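Local coordinates for protein structure-specific endonuclease subunit SLX1 (Candida glabrata, PDB 4XLG) that probably acts as the catalytic subunit of the SLX1-SLX4 endonuclease, cutting branched DNA near junctions during repair and recombination, at residues Ser251-Ala256 and Leu286-Val291; Glu210-Gly215 and Phe239-Asp244; Ser18-Gln23 and Asp177-Val182; His131-Lys136 and Glu184-Leu189. The protein carries 1 engineered substitution. One frame throughout, in Å; residues are numbered along the deposited sequence. Where two conformers were deposited one is given.

Along the chain, interactions 3 and 4 come first and their segments alternate. Interaction 2 follows, then interaction 1. Interactions 2, 3 and 4 all use the long helix 176-213. Interactions 3 and 4 lie in the nuclease half, with centres about 12 Å apart, and involve the mixed sheet or a loop next to it. Interactions 1 and 2 lie in the zinc-binding half, with centres about 11 Å apart. They meet at the hairpin of strands 239-241 and 250-252. The centres of interactions 2 and 3 are about 46 Å apart. The helix therefore spans both halves and joins the GIY-YIG nuclease part to the RING-like zinc part.

Interaction 1: Ser251-Ala256 and Leu286-Val291; sequences SHLACA and LKWCDV. With ZN (zinc ion), chain C.
L253 and V291 have the nearest CA atoms of the two segments, 8.6 Å apart, and each lies near the start of a helix. The strand 250-252 ends just before L253, with H252 at the N-cap position of helix 253-260. K287 holds the same position before helix 288-299.

L253 carries the contact through one methyl, CD1. It meets W288 CH2 at 3.6 Å, reaching the far end of the six-membered ring obliquely. The same methyl lies 4.0 Å from V291 CG1, so it touches an aromatic and an aliphatic side chain of the same helix. V291 points its side chain toward the facing segment. W288 has its CG anti to the backbone N (chi1 -174°), which sends the indole across to L253. W288 NE1 donates to the backbone of the chain of another protein, which also packs on L253.

The zinc ion sits on another side of the start of helix 253-260. H252 ND1 binds it at 2.2 Å and C255 SG at 2.4 Å. C219 and C222 complete the site. The second site takes C242, C247, C279 and C282. The ligand pairs alternate along the chain, the cross-brace of RING-type domains. H252 O accepts from S251 OG, 3.0 Å away and above the carbonyl plane, and from A256 N.

No hydrogen bond crosses between the segments. Between them the contact is made by buried apolar groups. Zinc ligation holds 251-256, while W288 NE1 is bonded to the other protein.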
loop_
_atom_site.group_PDB
_atom_site.type_symbol
_atom_site.label_atom_id
_atom_site.label_comp_id
_atom_site.label_asym_id
_atom_site.label_seq_id
_atom_site.Cartn_x
_atom_site.Cartn_y
_atom_site.Cartn_z
ATOM N N SER B 251 10.024 2.743 -20.050
ATOM C CA SER B 251 9.237 3.753 -20.773
ATOM C C SER B 251 9.128 5.047 -19.944
ATOM O O SER B 251 9.480 5.073 -18.760
ATOM C CB SER B 251 7.818 3.217 -21.079
ATOM O OG SER B 251 7.102 3.102 -19.853
ATOM N N HIS B 252 8.616 6.105 -20.557
ATOM C CA HIS B 252 8.079 7.227 -19.785
ATOM C C HIS B 252 6.900 6.732 -18.989
ATOM O O HIS B 252 6.105 5.957 -19.519
ATOM C CB HIS B 252 7.674 8.375 -20.740
ATOM C CG HIS B 252 8.850 8.995 -21.423
ATOM N ND1 HIS B 252 9.027 8.960 -22.786
ATOM C CD2 HIS B 252 9.943 9.619 -20.920
ATOM C CE1 HIS B 252 10.175 9.534 -23.099
ATOM N NE2 HIS B 252 10.751 9.937 -21.980
ATOM N N LEU B 253 6.752 7.189 -17.741
ATOM C CA LEU B 253 5.577 6.835 -16.952
ATOM C C LEU B 253 4.278 7.238 -17.675
ATOM O O LEU B 253 3.305 6.457 -17.721
ATOM C CB LEU B 253 5.612 7.504 -15.573
ATOM C CG LEU B 253 4.479 7.080 -14.615
ATOM C CD1 LEU B 253 4.474 5.553 -14.337
ATOM C CD2 LEU B 253 4.540 7.874 -13.287
ATOM N N ALA B 254 4.249 8.452 -18.222
ATOM C CA ALA B 254 3.053 8.900 -18.952
ATOM C C ALA B 254 2.743 7.993 -20.125
ATOM O O ALA B 254 1.570 7.711 -20.410
ATOM C CB ALA B 254 3.201 10.346 -19.445
ATOM N N CYS B 255 3.782 7.554 -20.829
ATOM C CA CYS B 255 3.581 6.676 -21.974
ATOM C C CYS B 255 3.037 5.303 -21.559
ATOM O O CYS B 255 2.164 4.744 -22.237
ATOM C CB CYS B 255 4.889 6.535 -22.755
ATOM S SG CYS B 255 5.310 8.138 -23.519
ATOM N N ALA B 256 3.572 4.755 -20.470
ATOM C CA ALA B 256 3.111 3.471 -19.976
ATOM C C ALA B 256 1.654 3.616 -19.525
ATOM O O ALA B 256 0.797 2.789 -19.865
ATOM C CB ALA B 256 3.983 2.992 -18.830
ATOM N N LEU B 286 2.500 -6.576 -13.346
ATOM C CA LEU B 286 3.112 -5.492 -12.585
ATOM C C LEU B 286 2.177 -4.984 -11.504
ATOM O O LEU B 286 0.953 -5.080 -11.630
ATOM C CB LEU B 286 3.488 -4.347 -13.528
ATOM C CG LEU B 286 4.340 -4.742 -14.732
ATOM C CD1 LEU B 286 4.496 -3.527 -15.623
ATOM C CD2 LEU B 286 5.712 -5.234 -14.270
ATOM N N LYS B 287 2.740 -4.442 -10.432
ATOM C CA LYS B 287 1.928 -3.780 -9.415
ATOM C C LYS B 287 2.100 -2.304 -9.659
ATOM O O LYS B 287 3.235 -1.817 -9.553
ATOM C CB LYS B 287 2.412 -4.141 -8.011
ATOM C CG LYS B 287 2.169 -5.584 -7.683
ATOM C CD LYS B 287 3.148 -6.069 -6.634
ATOM C CE LYS B 287 2.822 -5.611 -5.266
ATOM N NZ LYS B 287 3.422 -6.626 -4.302
ATOM N N TRP B 288 1.024 -1.600 -9.988
ATOM C CA TRP B 288 1.155 -0.185 -10.345
ATOM C C TRP B 288 1.781 0.618 -9.197
ATOM O O TRP B 288 2.579 1.525 -9.416
ATOM C CB TRP B 288 -0.213 0.399 -10.726
ATOM C CG TRP B 288 -0.133 1.827 -11.252
ATOM C CD1 TRP B 288 -0.622 2.945 -10.636
ATOM C CD2 TRP B 288 0.468 2.262 -12.474
ATOM N NE1 TRP B 288 -0.378 4.066 -11.413
ATOM C CE2 TRP B 288 0.282 3.671 -12.553
ATOM C CE3 TRP B 288 1.096 1.598 -13.534
ATOM C CZ2 TRP B 288 0.727 4.433 -13.634
ATOM C CZ3 TRP B 288 1.575 2.358 -14.618
ATOM C CH2 TRP B 288 1.384 3.767 -14.663
ATOM N N CYS B 289 1.447 0.254 -7.960
ATOM C CA CYS B 289 2.040 0.953 -6.795
ATOM C C CYS B 289 3.590 0.845 -6.726
ATOM O O CYS B 289 4.295 1.820 -6.377
ATOM C CB CYS B 289 1.411 0.377 -5.488
ATOM S SG CYS B 289 1.916 1.328 -4.007
ATOM N N ASP B 290 4.126 -0.325 -7.062
ATOM C CA ASP B 290 5.570 -0.502 -7.114
ATOM C C ASP B 290 6.163 0.313 -8.280
ATOM O O ASP B 290 7.228 0.889 -8.145
ATOM C CB ASP B 290 5.964 -1.970 -7.285
ATOM C CG ASP B 290 5.827 -2.772 -5.999
ATOM O OD1 ASP B 290 5.675 -2.181 -4.905
ATOM O OD2 ASP B 290 5.844 -4.006 -6.087
ATOM N N VAL B 291 5.467 0.322 -9.424
ATOM C CA VAL B 291 5.926 1.131 -10.556
ATOM C C VAL B 291 6.054 2.598 -10.141
ATOM O O VAL B 291 7.076 3.266 -10.416
ATOM C CB VAL B 291 4.951 0.992 -11.768
ATOM C CG1 VAL B 291 5.379 1.926 -12.906
ATOM C CG2 VAL B 291 4.971 -0.454 -12.262
HETATM ZN ZN ZN C . 7.649 7.771 -24.031
#

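Interaction 2: Glu210-Gly215 and Phe239-Asp244; sequences EKIDTG and FAFCRD. With ZN (zinc ion), chain D.
I212, near the end of helix 176-213, packs against F239 and F241 of the zinc domain's first hairpin strand, and K211 packs against F241. This is an apolar helix-to-strand contact, where the end of the long helix meets the RING-like zinc part. Strand 239-241 pairs antiparallel with 250-252. F239 and F241 both point toward the helix. A240, between them, faces helices 253-260 and 288-299 instead.

I212 touches both rings. Its CD1 is 3.7 Å from F239 CD2, in an oblique approach. Its CG1 is 3.7 Å from F241 CZ and lies in the plane of that ring, at the edge. The I212 and F241 side chains cross at about a right angle. The alternation of the strand puts F239 and F241 on the same side. Both have CG anti to the carbonyl carbon (chi1 -56°), which gives the rings a similar set from the backbone.

K211 runs past F241 in the opposite direction. Its CD is 3.9 Å from F241 CD2, so the aliphatic part of the lysine extends the apolar surface. Its charged end goes further: NZ bonds to the backbone oxygen of T245. Y208, one turn earlier on the helix, stacks on F241 and bonds through OH to C242 O.

The strand leads directly into a metal site. C242 binds a zinc ion together with C247, C279 and C282. C242 SG lies 2.4 Å from the zinc and also accepts a hydrogen bond from D244 N at 3.3 Å, with an N-H...S angle of 159°.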
loop_
_atom_site.group_PDB
_atom_site.type_symbol
_atom_site.label_atom_id
_atom_site.label_comp_id
_atom_site.label_asym_id
_atom_site.label_seq_id
_atom_site.Cartn_x
_atom_site.Cartn_y
_atom_site.Cartn_z
ATOM N N GLU B 210 20.965 2.892 -12.833
ATOM C CA GLU B 210 21.992 2.579 -13.818
ATOM C C GLU B 210 21.422 2.551 -15.229
ATOM O O GLU B 210 22.074 2.994 -16.165
ATOM C CB GLU B 210 22.673 1.239 -13.500
ATOM N N LYS B 211 20.206 2.029 -15.393
ATOM C CA LYS B 211 19.576 2.020 -16.707
ATOM C C LYS B 211 19.384 3.442 -17.205
ATOM O O LYS B 211 19.627 3.713 -18.352
ATOM C CB LYS B 211 18.215 1.297 -16.688
ATOM C CG LYS B 211 18.314 -0.199 -16.449
ATOM C CD LYS B 211 16.912 -0.778 -16.264
ATOM C CE LYS B 211 16.939 -2.201 -15.728
ATOM N NZ LYS B 211 17.023 -3.125 -16.867
ATOM N N ILE B 212 18.935 4.339 -16.335
ATOM C CA ILE B 212 18.687 5.726 -16.737
ATOM C C ILE B 212 20.019 6.394 -17.101
ATOM O O ILE B 212 20.178 6.948 -18.190
ATOM C CB ILE B 212 18.007 6.533 -15.611
ATOM C CG1 ILE B 212 16.620 5.977 -15.321
ATOM C CG2 ILE B 212 17.823 7.988 -16.015
ATOM C CD1 ILE B 212 16.038 6.537 -14.019
ATOM N N ASP B 213 20.974 6.285 -16.170
ATOM C CA ASP B 213 22.329 6.822 -16.314
ATOM C C ASP B 213 23.036 6.455 -17.607
ATOM O O ASP B 213 23.783 7.281 -18.164
ATOM C CB ASP B 213 23.201 6.371 -15.140
ATOM C CG ASP B 213 22.896 7.119 -13.881
ATOM O OD1 ASP B 213 22.065 8.051 -13.946
ATOM O OD2 ASP B 213 23.490 6.788 -12.830
ATOM N N THR B 214 22.856 5.235 -18.118
ATOM C CA THR B 214 23.502 4.940 -19.418
ATOM C C THR B 214 23.080 5.906 -20.551
ATOM O O THR B 214 23.834 6.135 -21.522
ATOM C CB THR B 214 23.194 3.521 -19.893
ATOM O OG1 THR B 214 21.825 3.440 -20.336
ATOM C CG2 THR B 214 23.449 2.533 -18.779
ATOM N N GLY B 215 21.871 6.451 -20.431
ATOM C CA GLY B 215 21.348 7.382 -21.415
ATOM C C GLY B 215 21.185 6.826 -22.818
ATOM O O GLY B 215 21.114 7.592 -23.773
ATOM N N PHE B 239 9.794 7.734 -15.024
ATOM C CA PHE B 239 9.997 6.561 -15.850
ATOM C C PHE B 239 9.317 5.354 -15.226
ATOM O O PHE B 239 9.026 5.348 -14.029
ATOM C CB PHE B 239 11.467 6.274 -16.020
ATOM C CG PHE B 239 12.229 7.441 -16.573
ATOM C CD1 PHE B 239 11.913 7.957 -17.823
ATOM C CD2 PHE B 239 13.218 8.051 -15.829
ATOM C CE1 PHE B 239 12.609 9.062 -18.354
ATOM C CE2 PHE B 239 13.937 9.136 -16.348
ATOM C CZ PHE B 239 13.621 9.656 -17.606
ATOM N N ALA B 240 9.088 4.346 -16.053
ATOM C CA ALA B 240 8.466 3.099 -15.633
ATOM C C ALA B 240 9.359 1.959 -16.085
ATOM O O ALA B 240 9.910 1.990 -17.209
ATOM C CB ALA B 240 7.052 2.957 -16.231
ATOM N N PHE B 241 9.533 0.974 -15.204
ATOM C CA PHE B 241 10.406 -0.168 -15.458
ATOM C C PHE B 241 9.665 -1.458 -15.196
ATOM O O PHE B 241 8.770 -1.498 -14.355
ATOM C CB PHE B 241 11.649 -0.142 -14.553
ATOM C CG PHE B 241 12.446 1.118 -14.652
ATOM C CD1 PHE B 241 12.067 2.251 -13.944
ATOM C CD2 PHE B 241 13.571 1.166 -15.457
ATOM C CE1 PHE B 241 12.811 3.410 -14.032
ATOM C CE2 PHE B 241 14.334 2.321 -15.548
ATOM C CZ PHE B 241 13.944 3.443 -14.843
ATOM N N CYS B 242 10.096 -2.530 -15.840
ATOM C CA CYS B 242 9.569 -3.833 -15.492
ATOM C C CYS B 242 10.059 -4.210 -14.099
ATOM O O CYS B 242 11.191 -3.864 -13.717
ATOM C CB CYS B 242 9.995 -4.896 -16.504
ATOM S SG CYS B 242 9.209 -6.525 -16.086
ATOM N N ARG B 243 9.220 -4.910 -13.338
ATOM C CA ARG B 243 9.633 -5.378 -12.019
ATOM C C ARG B 243 10.749 -6.405 -12.121
ATOM O O ARG B 243 11.493 -6.598 -11.173
ATOM C CB ARG B 243 8.451 -5.974 -11.247
ATOM C CG ARG B 243 7.960 -7.314 -11.768
ATOM C CD ARG B 243 6.930 -7.844 -10.756
ATOM N NE ARG B 243 6.232 -9.056 -11.177
ATOM C CZ ARG B 243 6.627 -10.292 -10.871
ATOM N NH1 ARG B 243 7.732 -10.480 -10.151
ATOM N NH2 ARG B 243 5.920 -11.337 -11.285
ATOM N N ASP B 244 10.858 -7.080 -13.262
ATOM C CA ASP B 244 11.985 -7.970 -13.502
ATOM C C ASP B 244 13.175 -7.108 -13.974
ATOM O O ASP B 244 13.174 -6.613 -15.107
ATOM C CB ASP B 244 11.606 -9.036 -14.541
ATOM C CG ASP B 244 12.748 -9.987 -14.885
ATOM O OD1 ASP B 244 13.911 -9.750 -14.493
ATOM O OD2 ASP B 244 12.475 -10.981 -15.597
HETATM ZN ZN ZN D . 9.093 -7.301 -18.393
#

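Interaction 3: Ser18-Gln23 and Asp177-Val182; sequences SISKRQ and DDIMDV
I19 packs closely on V182 and I179 of helix 176-213. Its ethyl branch meets V182: I19 CD1 is 3.6 Å from V182 CG1, and I19 CG1 is 3.8 Å from the same methyl. The two side chains lie alongside, running opposite ways. I19 CG1 is anti to the carbonyl carbon (chi1 -66°) and CG2 anti to the backbone N. This gives the ethyl branch to V182 and turns CG2 to I179, where I19 CG2 is 4.0 Å from I179 CG2. I19 and V182 are buried.

The contact loosens toward S20. S20 CB lies 4.2 Å from I179 CD1, at the margin, and S20 was modelled in two conformers. K21, Q23, D177 and M180 lie further out and are exposed.

The loop is shaped from within. S18 OG accepts from K21 N at 3.0 Å, an ST motif, and also bonds to T57 O. R22 folds back, and its NH1 donates to I19 O at 3.2 Å. N173 also bonds to I19 O.

This loop joins strands 12-18 and 25-30 of the GIY-YIG domain. The helical partner is near the start of helix 176-213. P59 adjoins I179. I19 lies between strand 60-67, where it touches E61, and the helix.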
loop_
_atom_site.group_PDB
_atom_site.type_symbol
_atom_site.label_atom_id
_atom_site.label_comp_id
_atom_site.label_asym_id
_atom_site.label_seq_id
_atom_site.Cartn_x
_atom_site.Cartn_y
_atom_site.Cartn_z
ATOM N N SER B 18 -1.067 -10.121 22.500
ATOM C CA SER B 18 -0.263 -10.266 23.725
ATOM C C SER B 18 0.216 -11.714 23.889
ATOM O O SER B 18 -0.559 -12.697 23.689
ATOM C CB SER B 18 -1.103 -9.818 24.945
ATOM O OG SER B 18 -0.402 -10.151 26.155
ATOM N N ILE B 19 1.480 -11.893 24.281
ATOM C CA ILE B 19 1.932 -13.287 24.450
ATOM C C ILE B 19 1.288 -13.967 25.642
ATOM O O ILE B 19 0.823 -15.102 25.546
ATOM C CB ILE B 19 3.502 -13.310 24.528
ATOM C CG1 ILE B 19 4.000 -12.854 23.144
ATOM C CG2 ILE B 19 4.053 -14.722 24.871
ATOM C CD1 ILE B 19 5.517 -12.353 23.201
ATOM N N SER B 20 1.210 -13.273 26.753
ATOM C CA SER B 20 0.600 -13.861 27.957
ATOM C C SER B 20 -0.933 -13.738 27.921
ATOM O O SER B 20 -1.628 -14.652 28.379
ATOM C CB SER B 20 1.180 -13.166 29.217
ATOM O OG SER B 20 0.670 -13.728 30.420
ATOM N N LYS B 21 -1.459 -12.594 27.474
ATOM C CA LYS B 21 -2.934 -12.352 27.571
ATOM C C LYS B 21 -3.465 -12.563 26.161
ATOM O O LYS B 21 -3.581 -11.643 25.377
ATOM C CB LYS B 21 -3.227 -10.917 28.081
ATOM C CG LYS B 21 -2.803 -10.849 29.545
ATOM C CD LYS B 21 -3.112 -9.525 30.287
ATOM C CE LYS B 21 -4.481 -9.464 30.744
ATOM N NZ LYS B 21 -4.634 -8.403 31.815
ATOM N N ARG B 22 -3.781 -13.813 25.841
ATOM C CA ARG B 22 -3.861 -14.127 24.426
ATOM C C ARG B 22 -5.143 -13.623 23.749
ATOM O O ARG B 22 -5.225 -13.707 22.528
ATOM C CB ARG B 22 -3.736 -15.610 24.248
ATOM C CG ARG B 22 -2.340 -15.974 24.810
ATOM C CD ARG B 22 -1.942 -17.231 24.271
ATOM N NE ARG B 22 -1.833 -17.258 22.816
ATOM C CZ ARG B 22 -1.020 -16.508 22.068
ATOM N NH1 ARG B 22 -0.312 -15.538 22.593
ATOM N NH2 ARG B 22 -0.948 -16.728 20.756
ATOM N N GLN B 23 -6.102 -13.114 24.531
ATOM C CA GLN B 23 -7.279 -12.428 23.933
ATOM C C GLN B 23 -7.050 -10.928 23.770
ATOM O O GLN B 23 -7.956 -10.235 23.323
ATOM C CB GLN B 23 -8.563 -12.669 24.769
ATOM C CG GLN B 23 -8.818 -14.153 24.858
ATOM C CD GLN B 23 -9.981 -14.532 25.789
ATOM O OE1 GLN B 23 -11.101 -14.143 25.556
ATOM N NE2 GLN B 23 -9.695 -15.302 26.831
ATOM N N ASP B 177 10.617 -17.434 30.974
ATOM C CA ASP B 177 11.547 -17.750 29.872
ATOM C C ASP B 177 10.846 -18.075 28.534
ATOM O O ASP B 177 11.357 -17.741 27.459
ATOM C CB ASP B 177 12.445 -18.921 30.298
ATOM C CG ASP B 177 13.557 -18.468 31.255
ATOM O OD1 ASP B 177 13.664 -17.244 31.531
ATOM O OD2 ASP B 177 14.324 -19.332 31.696
ATOM N N ASP B 178 9.741 -18.818 28.595
ATOM C CA ASP B 178 8.971 -19.099 27.371
ATOM C C ASP B 178 8.448 -17.836 26.737
ATOM O O ASP B 178 8.474 -17.701 25.516
ATOM C CB ASP B 178 7.778 -20.063 27.678
ATOM C CG ASP B 178 8.274 -21.484 27.982
ATOM O OD1 ASP B 178 9.001 -22.025 27.159
ATOM O OD2 ASP B 178 7.966 -22.041 29.046
ATOM N N ILE B 179 7.971 -16.896 27.549
ATOM C CA ILE B 179 7.400 -15.658 27.059
ATOM C C ILE B 179 8.505 -14.833 26.387
ATOM O O ILE B 179 8.342 -14.281 25.276
ATOM C CB ILE B 179 6.748 -14.853 28.244
ATOM C CG1 ILE B 179 5.486 -15.601 28.711
ATOM C CG2 ILE B 179 6.423 -13.367 27.794
ATOM C CD1 ILE B 179 4.902 -15.010 30.023
ATOM N N MET B 180 9.657 -14.763 27.042
ATOM C CA MET B 180 10.833 -14.012 26.523
ATOM C C MET B 180 11.319 -14.589 25.220
ATOM O O MET B 180 11.726 -13.867 24.320
ATOM C CB MET B 180 12.004 -14.045 27.505
ATOM C CG MET B 180 11.689 -13.437 28.858
ATOM S SD MET B 180 13.107 -13.049 29.908
ATOM C CE MET B 180 14.453 -12.980 28.695
ATOM N N ASP B 181 11.337 -15.918 25.156
ATOM C CA ASP B 181 11.816 -16.629 23.940
ATOM C C ASP B 181 10.896 -16.252 22.747
ATOM O O ASP B 181 11.356 -15.999 21.634
ATOM C CB ASP B 181 11.788 -18.125 24.168
ATOM C CG ASP B 181 12.177 -18.945 22.915
ATOM O OD1 ASP B 181 13.326 -18.809 22.469
ATOM O OD2 ASP B 181 11.339 -19.739 22.395
ATOM N N VAL B 182 9.583 -16.257 22.989
ATOM C CA VAL B 182 8.646 -15.859 21.922
ATOM C C VAL B 182 8.907 -14.418 21.457
ATOM O O VAL B 182 9.020 -14.138 20.244
ATOM C CB VAL B 182 7.141 -16.041 22.384
ATOM C CG1 VAL B 182 6.171 -15.382 21.322
ATOM C CG2 VAL B 182 6.851 -17.524 22.622
#

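Interaction 4: His131-Lys136 and Glu184-Leu189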
loop_
_atom_site.group_PDB
_atom_site.type_symbol
_atom_site.label_atom_id
_atom_site.label_comp_id
_atom_site.label_asym_id
_atom_site.label_seq_id
_atom_site.Cartn_x
_atom_site.Cartn_y
_atom_site.Cartn_z
ATOM N N HIS B 131 1.501 -10.149 5.406
ATOM C CA HIS B 131 2.612 -10.997 5.846
ATOM C C HIS B 131 2.327 -11.533 7.251
ATOM O O HIS B 131 2.050 -10.720 8.160
ATOM C CB HIS B 131 3.923 -10.202 5.928
ATOM C CG HIS B 131 5.073 -11.060 6.377
ATOM N ND1 HIS B 131 5.781 -11.872 5.513
ATOM C CD2 HIS B 131 5.567 -11.318 7.623
ATOM C CE1 HIS B 131 6.670 -12.577 6.192
ATOM N NE2 HIS B 131 6.574 -12.242 7.473
ATOM N N PHE B 132 2.441 -12.854 7.432
ATOM C CA PHE B 132 2.315 -13.468 8.775
ATOM C C PHE B 132 3.653 -13.834 9.398
ATOM O O PHE B 132 4.524 -14.395 8.728
ATOM C CB PHE B 132 1.455 -14.761 8.685
ATOM C CG PHE B 132 0.047 -14.456 8.334
ATOM C CD1 PHE B 132 -0.836 -14.050 9.345
ATOM C CD2 PHE B 132 -0.401 -14.527 7.021
ATOM C CE1 PHE B 132 -2.179 -13.725 9.055
ATOM C CE2 PHE B 132 -1.767 -14.248 6.700
ATOM C CZ PHE B 132 -2.658 -13.825 7.716
ATOM N N PHE B 133 3.811 -13.507 10.676
ATOM C CA PHE B 133 4.995 -13.890 11.428
ATOM C C PHE B 133 4.722 -15.115 12.262
ATOM O O PHE B 133 5.629 -15.680 12.916
ATOM C CB PHE B 133 5.408 -12.769 12.360
ATOM C CG PHE B 133 5.754 -11.495 11.638
ATOM C CD1 PHE B 133 6.999 -11.399 10.955
ATOM C CD2 PHE B 133 4.857 -10.412 11.631
ATOM C CE1 PHE B 133 7.342 -10.201 10.296
ATOM C CE2 PHE B 133 5.190 -9.188 10.975
ATOM C CZ PHE B 133 6.444 -9.085 10.309
ATOM N N ASN B 134 3.454 -15.500 12.279
ATOM C CA ASN B 134 3.042 -16.675 13.071
ATOM C C ASN B 134 2.205 -17.571 12.184
ATOM O O ASN B 134 1.214 -17.112 11.588
ATOM C CB ASN B 134 2.242 -16.257 14.334
ATOM C CG ASN B 134 1.893 -17.466 15.230
ATOM O OD1 ASN B 134 1.082 -18.315 14.846
ATOM N ND2 ASN B 134 2.542 -17.561 16.414
ATOM N N GLN B 135 2.612 -18.824 12.049
ATOM C CA GLN B 135 1.961 -19.761 11.136
ATOM C C GLN B 135 0.576 -20.205 11.628
ATOM O O GLN B 135 -0.305 -20.501 10.814
ATOM C CB GLN B 135 2.850 -20.998 10.920
ATOM C CG GLN B 135 2.230 -22.100 10.037
ATOM C CD GLN B 135 1.456 -23.147 10.829
ATOM O OE1 GLN B 135 1.810 -23.478 11.961
ATOM N NE2 GLN B 135 0.389 -23.670 10.232
ATOM N N LYS B 136 0.395 -20.324 12.957
ATOM C CA LYS B 136 -0.932 -20.672 13.453
ATOM C C LYS B 136 -1.928 -19.549 13.153
ATOM O O LYS B 136 -3.111 -19.833 12.846
ATOM C CB LYS B 136 -0.927 -20.994 14.960
ATOM C CG LYS B 136 -0.185 -22.283 15.252
ATOM C CD LYS B 136 -0.985 -23.500 14.743
ATOM C CE LYS B 136 -0.193 -24.789 14.869
ATOM N NZ LYS B 136 -1.001 -25.997 14.421
ATOM N N GLU B 184 11.689 -12.649 21.740
ATOM C CA GLU B 184 12.977 -12.490 21.023
ATOM C C GLU B 184 12.903 -13.060 19.612
ATOM O O GLU B 184 13.453 -12.461 18.663
ATOM C CB GLU B 184 14.114 -13.178 21.802
ATOM C CG GLU B 184 14.380 -12.374 23.054
ATOM N N LYS B 185 12.261 -14.221 19.458
ATOM C CA LYS B 185 12.177 -14.833 18.125
ATOM C C LYS B 185 11.300 -14.003 17.208
ATOM O O LYS B 185 11.640 -13.798 16.027
ATOM C CB LYS B 185 11.642 -16.271 18.187
ATOM C CG LYS B 185 12.717 -17.299 18.643
ATOM C CD LYS B 185 12.110 -18.694 18.776
ATOM C CE LYS B 185 13.186 -19.769 18.968
ATOM N NZ LYS B 185 14.208 -19.346 19.959
ATOM N N ASN B 186 10.181 -13.521 17.745
ATOM C CA ASN B 186 9.293 -12.680 16.938
ATOM C C ASN B 186 10.020 -11.389 16.499
ATOM O O ASN B 186 9.910 -10.971 15.351
ATOM C CB ASN B 186 8.037 -12.350 17.744
ATOM C CG ASN B 186 7.085 -11.363 17.017
ATOM O OD1 ASN B 186 6.871 -10.240 17.474
ATOM N ND2 ASN B 186 6.472 -11.843 15.916
ATOM N N MET B 187 10.786 -10.778 17.389
ATOM C CA MET B 187 11.538 -9.535 17.010
ATOM C C MET B 187 12.462 -9.831 15.831
ATOM O O MET B 187 12.594 -8.991 14.931
ATOM C CB MET B 187 12.427 -9.014 18.175
ATOM C CG MET B 187 11.602 -8.279 19.238
ATOM S SD MET B 187 10.933 -6.663 18.577
ATOM C CE MET B 187 12.380 -5.754 18.176
ATOM N N GLU B 188 13.099 -10.980 15.870
ATOM C CA GLU B 188 14.081 -11.326 14.822
ATOM C C GLU B 188 13.299 -11.474 13.486
ATOM O O GLU B 188 13.772 -11.049 12.422
ATOM C CB GLU B 188 14.869 -12.621 15.147
ATOM C CG GLU B 188 15.982 -12.731 14.160
ATOM C CD GLU B 188 16.948 -11.539 14.340
ATOM O OE1 GLU B 188 17.306 -10.830 13.352
ATOM O OE2 GLU B 188 17.295 -11.287 15.516
ATOM N N LEU B 189 12.108 -12.102 13.534
ATOM C CA LEU B 189 11.306 -12.254 12.295
ATOM C C LEU B 189 10.887 -10.895 11.713
ATOM O O LEU B 189 10.861 -10.704 10.480
ATOM C CB LEU B 189 10.023 -13.086 12.556
ATOM C CG LEU B 189 10.343 -14.504 13.025
ATOM C CD1 LEU B 189 8.963 -15.226 13.359
ATOM C CD2 LEU B 189 11.067 -15.318 11.995
HETATM O O HOH W 1 5.943 -14.585 15.531
#
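F133 and L189 bring the two backbones nearest, with CA atoms 6.6 Å apart. The chain turns a corner at F133, just beyond strand 129-132. The other segment is a regular turn and a half of helix 176-213.

The F133 ring runs alongside L189 in the opposite direction, with F133 CD1 3.8 Å from L189 CB. The ring also reaches the helix backbone: F133 CE1 is 3.6 Å from L189 O. The L189 methyl CD1 passes 3.4 Å from F133 O. F133 CG is anti to the carbonyl carbon (chi1 -61°), which turns the ring to the helix.

One water links the segments. It donates to F133 O at 2.9 Å and accepts from N186 ND2 at 2.8 Å. The other end of the N186 amide is used too, since OD1 accepts from the backbone N of M62.

Strand 129-132 lies between 60-67 and 160-168 in the mixed sheet that includes the GIY-YIG strands. Helix 176-213 packs along this sheet here. F133 also touches M62, I65 and S164 of the flanking strands, and V190 and L193 of the same helix. H131 covers one face of the F133 ring, with H131 CD2 3.4 Å above its plane and offset toward the rim. Hydrogen bonds to S162 and S164 hold both nitrogens of H131.

After the corner, N134 caps helix 135-143. Its OD1 accepts from V137 N, and weakly from K136 N at 2.8 Å with an N-H...O angle of 117°.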